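Local coordinates for glutaredoxin 2 (Salmonella enterica subsp. enterica serovar Typhimurium, PDB 3IR4), which probably catalyses glutathione-dependent reduction of disulfides and binds glutathione in a pocket of a glutathione S-transferase-like, two-domain fold, at residues V16-I21 with M66-Y71; G83-A88 with S172-H177; L104-A109 with N138-S143; N184-A189 with L212-A217. One frame throughout, in Å; residues are numbered along the deposited sequence. Where two conformers were deposited one is given.

Contact 1: V16-I21 with M66-Y71; sequences VKARMI and MDIVHY. With SO4 (sulfate ion), chain D.
Ala18 and Val69 mark where the two backbones come nearest, with Ala18 CA 5.5 Å from Val69 CA. Segments 16-21 and 66-71 are both helical, and their axes run parallel to within 2° at a closest approach of 8.2 Å. Val69 is the central side chain. Its CG2 rests against the backbone of the other helix, 3.3 Å from Lys17 O. Its CG1, anti to the backbone N (chi1 164°), meets Ile21 CG1 at 3.8 Å, the two side chains crossing at about a right angle. Helices 13-25 and 65-74 are the pair that lies side by side on one face of the sheet in the thioredoxin fold, and Ala18 also packs on Leu6 of strand 5-8. On the flank of Val69 nearer the sheet, Ala18 CB touches Ile68 CG2 at 3.9 Å. On the other flank the bent chain of Met66, a selenomethionine introduced by labelling, brings its SE to 4.2 Å from CD of the extended Lys17. The Lys17 amine is hydrogen-bonded to His177 of helix 173-185, whose Ile176 also packs against Met66. In one conformer Tyr71 OH donates at 2.7 Å to O1 of a sulfate, probably from crystallisation, that Lys56 also binds.

Contact 2: G83-A88 with S172-H177; sequences GKRNPA and SEDDIH. With SO4 (sulfate ion), chain F.
Arg85 and Asp174 form the salt bridge at the centre of this contact. Arg85 NE donates to Asp174 OD1 over 3.0 Å in a bond that is nearly straight, the N-H...O angle being 178°. The oxygen lies in the guanidinium plane, and the donor stands well above the carboxylate plane, the two flat groups being turned 77° against each other. The second carboxylate oxygen, OD2, accepts from Asn86 N at 2.8 Å, on its syn side, so one aspartate holds both the side chain of Arg85 and the backbone just after it. Glu173 CB sits over one guanidinium face, offset toward its rim and 3.7 Å from Arg85 CZ. At the outer edge a sulfate, probably from the crystallisation liquor, takes bonds from Arg85 NH1 and NH2 and, through its O3, from His177 NE2, the last at 2.9 Å. Water 2 joins Arg85 NH2 to Asp174 OD1, and water 3 ties that same oxygen to Asn86 O. Farther out, Asn168 ND2 gives Asp174 OD2 a further partner, while Glu173 pairs with His70. Each segment also leads into a helix with a capped start. Asn86 OD1 accepts from Ala88 N at the head of helix 87-97. Ser172 OG, set between its own N and carbonyl carbon (chi1 73°), accepts from Asp174 N at 3.1 Å, and Ser172 N in turn donates to Asp175 OD2 at 3.0 Å. This Ser-x-x-Asp capping box at the start of helix 173-185 is consistent with the N-capping box known from the glutathione S-transferase fold.

Contact 3: L104-A109 with N138-S143; sequences LLPRFA and NHLAHS
Pro106 and Leu140 meet where helix 101-108 packs against helix 136-141, within the all-helical C-terminal domain of the glutathione S-transferase type. Pro106 CB is directed toward the second helix and sits 3.7 Å from Leu140 CG; Pro106 CG reaches His139 CB at 4.0 Å, the Pro106 and His139 side chains crossing at about a right angle. Being a proline, residue 106 gives its N no bond to the preceding turn, and helix 101-108 is kinked there. The CD2 branch of Leu140 also lies over one face of the Arg107 guanidinium, 3.6 Å from NH1. Arg107 is extended from CG to NE and then turns at chi4 (72°), which places CZ toward segment 138-143. In the plane of the guanidinium, Arg107 NH2 donates to Ser143 OG at 2.8 Å with an N-H...O angle of 164°. The other nitrogens of this buried group are also occupied: NE by Ile218 O, the chain terminus, and NH1 by Leu103 O. Water 4 also accepts from Arg107 NH1 and donates to Ser143 OG in a longer bond. Ser143 OG itself donates to Leu140 O at the end of helix 136-141 over 2.7 Å, and Ser143 N approaches that carbonyl from the same face.

Contact 4: N184-A189 with L212-A217; sequences NLTLVA and LLSSMA
Thr186 turns its hydroxyl into the bend of segment 212-217, where OG1 lies against Leu213, 2.8 Å from its N and 3.4 Å from its CB. The first distance is a hydrogen bond, with Leu213 N donating at an N-H...O angle of 158°. OG1 sits between the Thr186 backbone N and carbonyl carbon (chi1 66°), and it is also bonded to Arg183 O. It therefore has two backbone partners, one across the contact and one, Arg183, in the preceding turn. The Thr186 and Leu213 side chains cross at about a right angle. Backbone oxygens extend the grip: Thr186 O takes a CA-H...O contact from Ser214 CA, and Leu187 O takes a shorter one, 3.3 Å from Ala217 CA. That second pair falls where the CA atoms of the two segments come nearest, Leu187 CA lying 4.2 Å from Ala217 CA. Around it the packing is apolar. Leu187 CB meets Leu213 CD1 at 4.1 Å, while the Leu187 CD1 branch leans obliquely on Met216, a selenomethionine introduced by labelling, with CG 3.8 Å away. Ala189 CB and Ala217 CB touch at the outer margin. Leu185 to Val188 form a type I beta turn, which carries the chain out of helix 173-185 and sets Thr186 and Leu187 against the C-terminal tail. Backbone hydrogen bonds of Leu187 and Ala189 with Ile218 continue the attachment to the last residue. Leu187 also packs on Arg107 and Phe108 of helix 101-108, whereas Leu212, on the opposite arm, rests on Arg201 and Ala205 of helix 195-208.

Contacts 1 and 2 meet across the junction between the thioredoxin-like and helical domains: Lys17 NZ lies 2.9 Å from His177 ND1 and His70 NE2 2.7 Å from Glu173 OE2, both probable hydrogen bonds. Contacts 3 and 4 touch within the helical domain, where Phe108 CD1 is 3.6 Å from Leu187 CD2. Helix 173-185 joins the pairs, starting in contact 2 and running into contact 4, although those centres are about 24 Å apart. Bound glutathione lies about 6 Å from the side chain of Met66 in contact 1, about 7 Å from that of His177 in contact 2 and about 8 Å from Asn184 in contact 4, but about 14 Å from Pro106 in contact 3.

Contact 1: V16-I21 with M66-Y71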
loop_
_atom_site.group_PDB
_atom_site.type_symbol
_atom_site.label_atom_id
_atom_site.label_comp_id
_atom_site.label_asym_id
_atom_site.label_seq_id
_atom_site.Cartn_x
_atom_site.Cartn_y
_atom_site.Cartn_z
ATOM N N VAL A 16 1.051 3.483 1.853
ATOM C CA VAL A 16 1.616 2.412 2.673
ATOM C C VAL A 16 3.137 2.403 2.500
ATOM O O VAL A 16 3.845 2.305 3.478
ATOM C CB VAL A 16 0.957 1.058 2.333
ATOM C CG1 VAL A 16 1.667 -0.098 3.049
ATOM C CG2 VAL A 16 -0.544 1.091 2.671
ATOM N N LYS A 17 3.617 2.535 1.269
ATOM C CA LYS A 17 5.063 2.582 1.021
ATOM C C LYS A 17 5.722 3.663 1.899
ATOM O O LYS A 17 6.729 3.430 2.548
ATOM C CB LYS A 17 5.381 2.849 -0.454
ATOM C CG LYS A 17 4.929 1.736 -1.369
ATOM C CD LYS A 17 5.186 2.017 -2.830
ATOM C CE LYS A 17 4.401 1.099 -3.689
ATOM N NZ LYS A 17 4.737 1.174 -5.119
ATOM N N ALA A 18 5.127 4.854 1.872
ATOM C CA ALA A 18 5.641 6.007 2.597
ATOM C C ALA A 18 5.638 5.804 4.103
ATOM O O ALA A 18 6.467 6.367 4.786
ATOM C CB ALA A 18 4.868 7.263 2.249
ATOM N N ARG A 19 4.721 5.000 4.621
ATOM C CA ARG A 19 4.655 4.693 6.041
ATOM C C ARG A 19 5.656 3.635 6.485
ATOM O O ARG A 19 5.981 3.555 7.669
ATOM C CB ARG A 19 3.257 4.187 6.391
ATOM C CG ARG A 19 2.218 5.264 6.301
ATOM C CD ARG A 19 0.823 4.694 6.415
ATOM N NE ARG A 19 0.657 4.122 7.741
ATOM C CZ ARG A 19 -0.376 3.395 8.138
ATOM N NH1 ARG A 19 -1.359 3.118 7.297
ATOM N NH2 ARG A 19 -0.415 2.938 9.386
HETATM N N MSE A 20 6.095 2.776 5.569
HETATM C CA MSE A 20 6.884 1.624 5.984
HETATM C C MSE A 20 8.191 1.928 6.707
HETATM O O MSE A 20 8.493 1.294 7.689
HETATM C CB MSE A 20 7.165 0.685 4.805
HETATM C CG MSE A 20 5.924 -0.029 4.308
HETATM SE SE MSE A 20 6.241 -1.064 2.705
HETATM C CE MSE A 20 7.320 -2.470 3.457
ATOM N N ILE A 21 8.990 2.864 6.191
ATOM C CA ILE A 21 10.296 3.122 6.806
ATOM C C ILE A 21 10.114 3.694 8.198
ATOM O O ILE A 21 10.920 3.418 9.090
ATOM C CB ILE A 21 11.226 4.006 5.936
ATOM C CG1 ILE A 21 11.587 3.297 4.624
ATOM C CG2 ILE A 21 12.513 4.409 6.709
ATOM C CD1 ILE A 21 12.403 2.071 4.743
HETATM N N MSE A 66 8.448 6.971 -3.308
HETATM C CA MSE A 66 9.824 6.452 -3.208
HETATM C C MSE A 66 10.799 7.535 -2.768
HETATM O O MSE A 66 11.813 7.228 -2.137
HETATM C CB MSE A 66 10.245 5.775 -4.496
HETATM C CG MSE A 66 9.426 4.555 -4.872
HETATM SE SE MSE A 66 9.148 3.259 -3.445
HETATM C CE MSE A 66 10.977 2.787 -3.117
ATOM N N ASP A 67 10.528 8.795 -3.124
ATOM C CA ASP A 67 11.363 9.887 -2.629
ATOM C C ASP A 67 11.219 10.021 -1.117
ATOM O O ASP A 67 12.199 10.274 -0.431
ATOM C CB ASP A 67 11.053 11.193 -3.323
ATOM C CG ASP A 67 11.430 11.181 -4.789
ATOM O OD1 ASP A 67 12.128 10.249 -5.262
ATOM O OD2 ASP A 67 11.006 12.088 -5.515
ATOM N N ILE A 68 10.004 9.881 -0.604
ATOM C CA ILE A 68 9.767 9.900 0.824
ATOM C C ILE A 68 10.511 8.726 1.470
ATOM O O ILE A 68 11.167 8.890 2.483
ATOM C CB ILE A 68 8.257 9.843 1.119
ATOM C CG1 ILE A 68 7.564 11.092 0.585
ATOM C CG2 ILE A 68 7.992 9.632 2.605
ATOM C CD1 ILE A 68 6.057 10.975 0.562
ATOM N N VAL A 69 10.353 7.525 0.924
ATOM C CA VAL A 69 11.000 6.336 1.454
ATOM C C VAL A 69 12.494 6.574 1.629
ATOM O O VAL A 69 13.050 6.329 2.678
ATOM C CB VAL A 69 10.716 5.109 0.549
ATOM C CG1 VAL A 69 11.677 3.945 0.842
ATOM C CG2 VAL A 69 9.243 4.650 0.709
ATOM N N HIS A 70 13.138 7.018 0.558
ATOM C CA HIS A 70 14.596 7.204 0.629
ATOM C C HIS A 70 15.021 8.357 1.529
ATOM O O HIS A 70 15.995 8.230 2.252
ATOM C CB HIS A 70 15.187 7.311 -0.744
ATOM C CG HIS A 70 15.128 6.027 -1.502
ATOM N ND1 HIS A 70 14.427 5.886 -2.677
ATOM C CD2 HIS A 70 15.679 4.810 -1.243
ATOM C CE1 HIS A 70 14.551 4.643 -3.108
ATOM N NE2 HIS A 70 15.301 3.965 -2.251
ATOM N N TYR A 71 14.306 9.479 1.502
ATOM C CA TYR A 71 14.625 10.587 2.387
ATOM C C TYR A 71 14.602 10.127 3.846
ATOM O O TYR A 71 15.541 10.333 4.624
ATOM C CB TYR A 71 13.622 11.719 2.162
ATOM C CG TYR A 71 13.749 12.836 3.181
ATOM C CD1 TYR A 71 14.784 13.761 3.114
ATOM C CD2 TYR A 71 12.859 12.937 4.234
ATOM C CE1 TYR A 71 14.907 14.781 4.070
ATOM C CE2 TYR A 71 12.965 13.945 5.188
ATOM C CZ TYR A 71 13.994 14.864 5.114
ATOM O OH TYR A 71 14.106 15.878 6.053
HETATM S S SO4 D . 16.033 18.604 4.575
HETATM O O1 SO4 D . 16.155 17.563 5.604
HETATM O O2 SO4 D . 15.777 18.043 3.229
HETATM O O3 SO4 D . 14.972 19.526 4.943
HETATM O O4 SO4 D . 17.283 19.381 4.588
#

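Contact 2: G83-A88 with S172-H177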
loop_
_atom_site.group_PDB
_atom_site.type_symbol
_atom_site.label_atom_id
_atom_site.label_comp_id
_atom_site.label_asym_id
_atom_site.label_seq_id
_atom_site.Cartn_x
_atom_site.Cartn_y
_atom_site.Cartn_z
ATOM N N GLY A 83 19.659 -4.125 0.479
ATOM C CA GLY A 83 19.659 -5.336 -0.318
ATOM C C GLY A 83 19.529 -5.170 -1.815
ATOM O O GLY A 83 19.006 -4.187 -2.308
ATOM N N LYS A 84 19.948 -6.211 -2.524
ATOM C CA LYS A 84 19.707 -6.314 -3.936
ATOM C C LYS A 84 18.226 -6.541 -4.188
ATOM O O LYS A 84 17.465 -6.959 -3.296
ATOM C CB LYS A 84 20.508 -7.472 -4.545
ATOM C CG LYS A 84 20.044 -8.872 -4.142
ATOM C CD LYS A 84 20.895 -9.971 -4.745
ATOM C CE LYS A 84 22.268 -10.055 -4.169
ATOM N NZ LYS A 84 22.253 -10.431 -2.734
ATOM N N ARG A 85 17.848 -6.249 -5.413
ATOM C CA ARG A 85 16.506 -6.510 -5.899
ATOM C C ARG A 85 16.518 -7.692 -6.844
ATOM O O ARG A 85 17.543 -8.016 -7.429
ATOM C CB ARG A 85 15.936 -5.287 -6.560
ATOM C CG ARG A 85 15.762 -4.213 -5.502
ATOM C CD ARG A 85 15.351 -2.913 -6.032
ATOM N NE ARG A 85 13.963 -2.898 -6.478
ATOM C CZ ARG A 85 13.433 -1.830 -7.044
ATOM N NH1 ARG A 85 14.142 -0.724 -7.179
ATOM N NH2 ARG A 85 12.194 -1.869 -7.466
ATOM N N ASN A 86 15.370 -8.329 -7.002
ATOM C CA ASN A 86 15.206 -9.520 -7.791
ATOM C C ASN A 86 14.307 -9.173 -8.988
ATOM O O ASN A 86 13.128 -8.857 -8.806
ATOM C CB ASN A 86 14.554 -10.619 -6.932
ATOM C CG ASN A 86 14.383 -11.914 -7.685
ATOM O OD1 ASN A 86 14.649 -11.975 -8.895
ATOM N ND2 ASN A 86 13.946 -12.963 -6.997
ATOM N N PRO A 87 14.841 -9.241 -10.220
ATOM C CA PRO A 87 14.010 -8.938 -11.361
ATOM C C PRO A 87 12.710 -9.768 -11.404
ATOM O O PRO A 87 11.700 -9.296 -11.959
ATOM C CB PRO A 87 14.922 -9.278 -12.536
ATOM C CG PRO A 87 16.292 -8.991 -12.017
ATOM C CD PRO A 87 16.229 -9.537 -10.618
ATOM N N ALA A 88 12.744 -10.998 -10.893
ATOM C CA ALA A 88 11.544 -11.839 -10.851
ATOM C C ALA A 88 10.419 -11.197 -10.035
ATOM O O ALA A 88 9.231 -11.361 -10.358
ATOM C CB ALA A 88 11.844 -13.254 -10.331
ATOM N N SER A 172 15.030 -4.486 0.868
ATOM C CA SER A 172 15.256 -3.774 -0.390
ATOM C C SER A 172 13.965 -3.052 -0.819
ATOM O O SER A 172 12.896 -3.228 -0.230
ATOM C CB SER A 172 15.676 -4.728 -1.508
ATOM O OG SER A 172 14.578 -5.521 -1.951
ATOM N N GLU A 173 14.058 -2.291 -1.911
ATOM C CA GLU A 173 12.884 -1.632 -2.440
ATOM C C GLU A 173 11.847 -2.655 -2.912
ATOM O O GLU A 173 10.666 -2.304 -3.029
ATOM C CB GLU A 173 13.245 -0.655 -3.554
ATOM C CG GLU A 173 13.992 0.603 -3.085
ATOM C CD GLU A 173 15.488 0.397 -2.823
ATOM O OE1 GLU A 173 16.024 -0.718 -3.081
ATOM O OE2 GLU A 173 16.119 1.384 -2.396
ATOM N N ASP A 174 12.230 -3.910 -3.184
ATOM C CA ASP A 174 11.211 -4.917 -3.497
ATOM C C ASP A 174 10.244 -5.110 -2.346
ATOM O O ASP A 174 9.065 -5.359 -2.571
ATOM C CB ASP A 174 11.830 -6.256 -3.898
ATOM C CG ASP A 174 12.481 -6.239 -5.284
ATOM O OD1 ASP A 174 12.235 -5.301 -6.072
ATOM O OD2 ASP A 174 13.201 -7.231 -5.576
ATOM N N ASP A 175 10.709 -5.007 -1.108
ATOM C CA ASP A 175 9.827 -5.085 0.060
ATOM C C ASP A 175 8.847 -3.919 0.091
ATOM O O ASP A 175 7.675 -4.061 0.443
ATOM C CB ASP A 175 10.633 -5.118 1.354
ATOM C CG ASP A 175 11.480 -6.348 1.451
ATOM O OD1 ASP A 175 10.881 -7.429 1.633
ATOM O OD2 ASP A 175 12.714 -6.264 1.309
ATOM N N ILE A 176 9.365 -2.736 -0.251
ATOM C CA ILE A 176 8.562 -1.529 -0.286
ATOM C C ILE A 176 7.427 -1.692 -1.304
ATOM O O ILE A 176 6.297 -1.292 -1.060
ATOM C CB ILE A 176 9.421 -0.293 -0.600
ATOM C CG1 ILE A 176 10.538 -0.111 0.453
ATOM C CG2 ILE A 176 8.539 0.925 -0.716
ATOM C CD1 ILE A 176 10.065 0.179 1.875
ATOM N N HIS A 177 7.707 -2.285 -2.454
ATOM C CA HIS A 177 6.668 -2.483 -3.470
ATOM C C HIS A 177 5.765 -3.679 -3.182
ATOM O O HIS A 177 4.583 -3.656 -3.543
ATOM C CB HIS A 177 7.287 -2.594 -4.864
ATOM C CG HIS A 177 7.925 -1.341 -5.325
ATOM N ND1 HIS A 177 7.242 -0.153 -5.441
ATOM C CD2 HIS A 177 9.211 -1.080 -5.647
ATOM C CE1 HIS A 177 8.081 0.778 -5.857
ATOM N NE2 HIS A 177 9.281 0.240 -5.987
HETATM S S SO4 F . 11.754 1.721 -8.405
HETATM O O1 SO4 F . 13.233 1.631 -8.465
HETATM O O2 SO4 F . 11.258 0.430 -8.926
HETATM O O3 SO4 F . 11.394 1.911 -6.999
HETATM O O4 SO4 F . 11.332 2.801 -9.285
HETATM O O HOH W 1 17.797 -1.798 -1.142
HETATM O O HOH W 2 10.195 -4.065 -7.668
HETATM O O HOH W 3 12.901 -6.020 -8.610
#

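Contact 3: L104-A109 with N138-S143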
loop_
_atom_site.group_PDB
_atom_site.type_symbol
_atom_site.label_atom_id
_atom_site.label_comp_id
_atom_site.label_asym_id
_atom_site.label_seq_id
_atom_site.Cartn_x
_atom_site.Cartn_y
_atom_site.Cartn_z
ATOM N N LEU A 104 -9.552 -5.277 -5.767
ATOM C CA LEU A 104 -9.370 -4.273 -4.713
ATOM C C LEU A 104 -10.307 -3.081 -4.757
ATOM O O LEU A 104 -10.870 -2.720 -3.741
ATOM C CB LEU A 104 -7.904 -3.787 -4.649
ATOM C CG LEU A 104 -6.867 -4.861 -4.342
ATOM C CD1 LEU A 104 -5.447 -4.258 -4.447
ATOM C CD2 LEU A 104 -7.093 -5.479 -2.991
ATOM N N LEU A 105 -10.452 -2.444 -5.907
ATOM C CA LEU A 105 -11.205 -1.191 -5.946
ATOM C C LEU A 105 -12.654 -1.339 -5.487
ATOM O O LEU A 105 -13.125 -0.509 -4.709
ATOM C CB LEU A 105 -11.099 -0.522 -7.322
ATOM C CG LEU A 105 -9.674 -0.172 -7.812
ATOM C CD1 LEU A 105 -9.762 0.433 -9.183
ATOM C CD2 LEU A 105 -8.928 0.740 -6.849
ATOM N N PRO A 106 -13.367 -2.396 -5.932
ATOM C CA PRO A 106 -14.736 -2.505 -5.472
ATOM C C PRO A 106 -14.838 -2.711 -3.976
ATOM O O PRO A 106 -15.826 -2.316 -3.368
ATOM C CB PRO A 106 -15.267 -3.729 -6.245
ATOM C CG PRO A 106 -14.422 -3.843 -7.436
ATOM C CD PRO A 106 -13.059 -3.419 -6.952
ATOM N N ARG A 107 -13.848 -3.395 -3.399
ATOM C CA ARG A 107 -13.813 -3.638 -1.978
ATOM C C ARG A 107 -13.410 -2.394 -1.192
ATOM O O ARG A 107 -14.013 -2.082 -0.155
ATOM C CB ARG A 107 -12.946 -4.864 -1.664
ATOM C CG ARG A 107 -13.608 -6.149 -2.131
ATOM C CD ARG A 107 -12.685 -7.335 -2.017
ATOM N NE ARG A 107 -13.328 -8.621 -2.351
ATOM C CZ ARG A 107 -13.657 -8.988 -3.583
ATOM N NH1 ARG A 107 -13.330 -8.245 -4.624
ATOM N NH2 ARG A 107 -14.322 -10.119 -3.778
ATOM N N PHE A 108 -12.427 -1.647 -1.685
ATOM C CA PHE A 108 -12.099 -0.375 -1.062
ATOM C C PHE A 108 -13.363 0.500 -0.954
ATOM O O PHE A 108 -13.632 1.090 0.091
ATOM C CB PHE A 108 -11.055 0.411 -1.887
ATOM C CG PHE A 108 -9.663 -0.195 -1.948
ATOM C CD1 PHE A 108 -9.132 -1.007 -0.963
ATOM C CD2 PHE A 108 -8.835 0.183 -2.972
ATOM C CE1 PHE A 108 -7.823 -1.476 -1.055
ATOM C CE2 PHE A 108 -7.509 -0.278 -3.045
ATOM C CZ PHE A 108 -7.035 -1.098 -2.097
ATOM N N ALA A 109 -14.124 0.555 -2.035
ATOM C CA ALA A 109 -15.300 1.413 -2.121
ATOM C C ALA A 109 -16.416 1.034 -1.149
ATOM O O ALA A 109 -17.285 1.846 -0.878
ATOM C CB ALA A 109 -15.837 1.379 -3.515
ATOM N N ASN A 138 -19.604 -5.834 -12.019
ATOM C CA ASN A 138 -19.064 -6.836 -12.894
ATOM C C ASN A 138 -17.847 -7.508 -12.239
ATOM O O ASN A 138 -17.718 -8.720 -12.198
ATOM C CB ASN A 138 -18.690 -6.196 -14.242
ATOM C CG ASN A 138 -17.986 -7.160 -15.166
ATOM O OD1 ASN A 138 -16.837 -7.535 -14.939
ATOM N ND2 ASN A 138 -18.653 -7.537 -16.236
ATOM N N HIS A 139 -16.947 -6.687 -11.737
ATOM C CA HIS A 139 -15.739 -7.227 -11.127
ATOM C C HIS A 139 -16.054 -8.083 -9.916
ATOM O O HIS A 139 -15.449 -9.151 -9.744
ATOM C CB HIS A 139 -14.799 -6.091 -10.769
ATOM C CG HIS A 139 -14.354 -5.307 -11.944
ATOM N ND1 HIS A 139 -13.749 -4.079 -11.827
ATOM C CD2 HIS A 139 -14.521 -5.529 -13.266
ATOM C CE1 HIS A 139 -13.502 -3.610 -13.043
ATOM N NE2 HIS A 139 -13.994 -4.453 -13.934
ATOM N N LEU A 140 -16.978 -7.627 -9.057
ATOM C CA LEU A 140 -17.353 -8.419 -7.892
ATOM C C LEU A 140 -17.963 -9.765 -8.271
ATOM O O LEU A 140 -17.723 -10.772 -7.613
ATOM C CB LEU A 140 -18.304 -7.611 -7.006
ATOM C CG LEU A 140 -17.651 -6.517 -6.158
ATOM C CD1 LEU A 140 -18.738 -5.627 -5.570
ATOM C CD2 LEU A 140 -16.757 -7.089 -5.086
ATOM N N ALA A 141 -18.750 -9.791 -9.349
ATOM C CA ALA A 141 -19.370 -11.025 -9.826
ATOM C C ALA A 141 -18.341 -11.995 -10.371
ATOM O O ALA A 141 -18.614 -13.184 -10.441
ATOM C CB ALA A 141 -20.434 -10.739 -10.858
ATOM N N HIS A 142 -17.160 -11.501 -10.725
ATOM C CA HIS A 142 -16.034 -12.322 -11.180
ATOM C C HIS A 142 -15.036 -12.649 -10.075
ATOM O O HIS A 142 -13.937 -13.110 -10.362
ATOM C CB HIS A 142 -15.334 -11.608 -12.335
ATOM C CG HIS A 142 -16.098 -11.687 -13.601
ATOM N ND1 HIS A 142 -17.128 -10.830 -13.904
ATOM C CD2 HIS A 142 -16.035 -12.578 -14.613
ATOM C CE1 HIS A 142 -17.634 -11.160 -15.083
ATOM N NE2 HIS A 142 -16.993 -12.226 -15.527
ATOM N N SER A 143 -15.417 -12.450 -8.825
ATOM C CA SER A 143 -14.495 -12.681 -7.717
ATOM C C SER A 143 -13.935 -14.088 -7.660
ATOM O O SER A 143 -12.766 -14.270 -7.348
ATOM C CB SER A 143 -15.182 -12.384 -6.386
ATOM O OG SER A 143 -15.471 -11.019 -6.204
HETATM O O HOH W 4 -13.830 -8.433 -7.431
#

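Contact 4: N184-A189 with L212-A217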
loop_
_atom_site.group_PDB
_atom_site.type_symbol
_atom_site.label_atom_id
_atom_site.label_comp_id
_atom_site.label_asym_id
_atom_site.label_seq_id
_atom_site.Cartn_x
_atom_site.Cartn_y
_atom_site.Cartn_z
ATOM N N ASN A 184 -3.088 -4.870 0.978
ATOM C CA ASN A 184 -4.406 -4.595 0.467
ATOM C C ASN A 184 -5.157 -5.883 0.096
ATOM O O ASN A 184 -6.380 -5.936 0.180
ATOM C CB ASN A 184 -4.311 -3.542 -0.619
ATOM C CG ASN A 184 -3.979 -2.147 -0.043
ATOM O OD1 ASN A 184 -4.134 -1.898 1.165
ATOM N ND2 ASN A 184 -3.533 -1.246 -0.903
ATOM N N LEU A 185 -4.424 -6.942 -0.263
ATOM C CA LEU A 185 -5.051 -8.224 -0.557
ATOM C C LEU A 185 -5.722 -8.854 0.655
ATOM O O LEU A 185 -6.627 -9.671 0.500
ATOM C CB LEU A 185 -4.089 -9.191 -1.219
ATOM C CG LEU A 185 -3.821 -8.956 -2.694
ATOM C CD1 LEU A 185 -2.651 -9.821 -3.174
ATOM C CD2 LEU A 185 -5.060 -9.225 -3.539
ATOM N N THR A 186 -5.341 -8.466 1.864
ATOM C CA THR A 186 -6.003 -8.988 3.054
ATOM C C THR A 186 -7.455 -8.503 3.171
ATOM O O THR A 186 -8.212 -9.024 3.982
ATOM C CB THR A 186 -5.236 -8.751 4.360
ATOM O OG1 THR A 186 -5.161 -7.354 4.656
ATOM C CG2 THR A 186 -3.867 -9.367 4.323
ATOM N N LEU A 187 -7.843 -7.505 2.366
ATOM C CA LEU A 187 -9.239 -7.072 2.329
ATOM C C LEU A 187 -10.109 -8.069 1.542
ATOM O O LEU A 187 -11.337 -7.993 1.596
ATOM C CB LEU A 187 -9.341 -5.696 1.683
ATOM C CG LEU A 187 -10.681 -4.951 1.793
ATOM C CD1 LEU A 187 -10.991 -4.664 3.229
ATOM C CD2 LEU A 187 -10.595 -3.668 0.978
ATOM N N VAL A 188 -9.484 -8.947 0.774
ATOM C CA VAL A 188 -10.202 -9.874 -0.086
ATOM C C VAL A 188 -10.438 -11.209 0.620
ATOM O O VAL A 188 -9.549 -12.057 0.691
ATOM C CB VAL A 188 -9.433 -10.133 -1.420
ATOM C CG1 VAL A 188 -10.263 -10.991 -2.345
ATOM C CG2 VAL A 188 -9.062 -8.805 -2.085
ATOM N N ALA A 189 -11.658 -11.400 1.129
ATOM C CA ALA A 189 -12.044 -12.679 1.709
ATOM C C ALA A 189 -11.981 -13.753 0.623
ATOM O O ALA A 189 -12.428 -13.531 -0.493
ATOM C CB ALA A 189 -13.470 -12.595 2.291
ATOM N N LEU A 212 -2.952 -5.022 8.963
ATOM C CA LEU A 212 -3.594 -5.811 7.920
ATOM C C LEU A 212 -5.102 -5.527 8.008
ATOM O O LEU A 212 -5.602 -4.991 9.001
ATOM C CB LEU A 212 -3.307 -7.279 8.080
ATOM C CG LEU A 212 -1.825 -7.636 8.002
ATOM C CD1 LEU A 212 -1.649 -9.121 8.224
ATOM C CD2 LEU A 212 -1.205 -7.215 6.692
ATOM N N LEU A 213 -5.815 -5.914 6.964
ATOM C CA LEU A 213 -7.243 -5.565 6.791
ATOM C C LEU A 213 -8.190 -6.739 6.921
ATOM O O LEU A 213 -9.372 -6.624 6.624
ATOM C CB LEU A 213 -7.418 -4.936 5.416
ATOM C CG LEU A 213 -6.483 -3.762 5.080
ATOM C CD1 LEU A 213 -6.670 -3.324 3.634
ATOM C CD2 LEU A 213 -6.638 -2.597 6.053
ATOM N N SER A 214 -7.659 -7.852 7.413
ATOM C CA SER A 214 -8.362 -9.107 7.521
ATOM C C SER A 214 -9.638 -9.002 8.330
ATOM O O SER A 214 -10.629 -9.645 8.029
ATOM C CB SER A 214 -7.406 -10.122 8.152
ATOM O OG SER A 214 -6.101 -10.035 7.573
ATOM N N SER A 215 -9.627 -8.185 9.368
ATOM C CA SER A 215 -10.808 -8.050 10.225
ATOM C C SER A 215 -12.005 -7.466 9.473
ATOM O O SER A 215 -13.138 -7.608 9.947
ATOM C CB SER A 215 -10.532 -7.240 11.480
ATOM O OG SER A 215 -10.280 -5.888 11.181
HETATM N N MSE A 216 -11.783 -6.792 8.342
HETATM C CA MSE A 216 -12.906 -6.300 7.564
HETATM C C MSE A 216 -12.910 -6.885 6.143
HETATM O O MSE A 216 -13.492 -6.341 5.210
HETATM C CB MSE A 216 -12.957 -4.799 7.557
HETATM C CG MSE A 216 -11.850 -4.111 6.847
HETATM SE SE MSE A 216 -12.113 -2.163 6.840
HETATM C CE MSE A 216 -10.411 -1.711 6.179
ATOM N N ALA A 217 -12.342 -8.074 5.982
ATOM C CA ALA A 217 -12.290 -8.700 4.664
ATOM C C ALA A 217 -13.698 -8.982 4.168
ATOM O O ALA A 217 -14.570 -9.431 4.923
ATOM C CB ALA A 217 -11.506 -9.980 4.738
#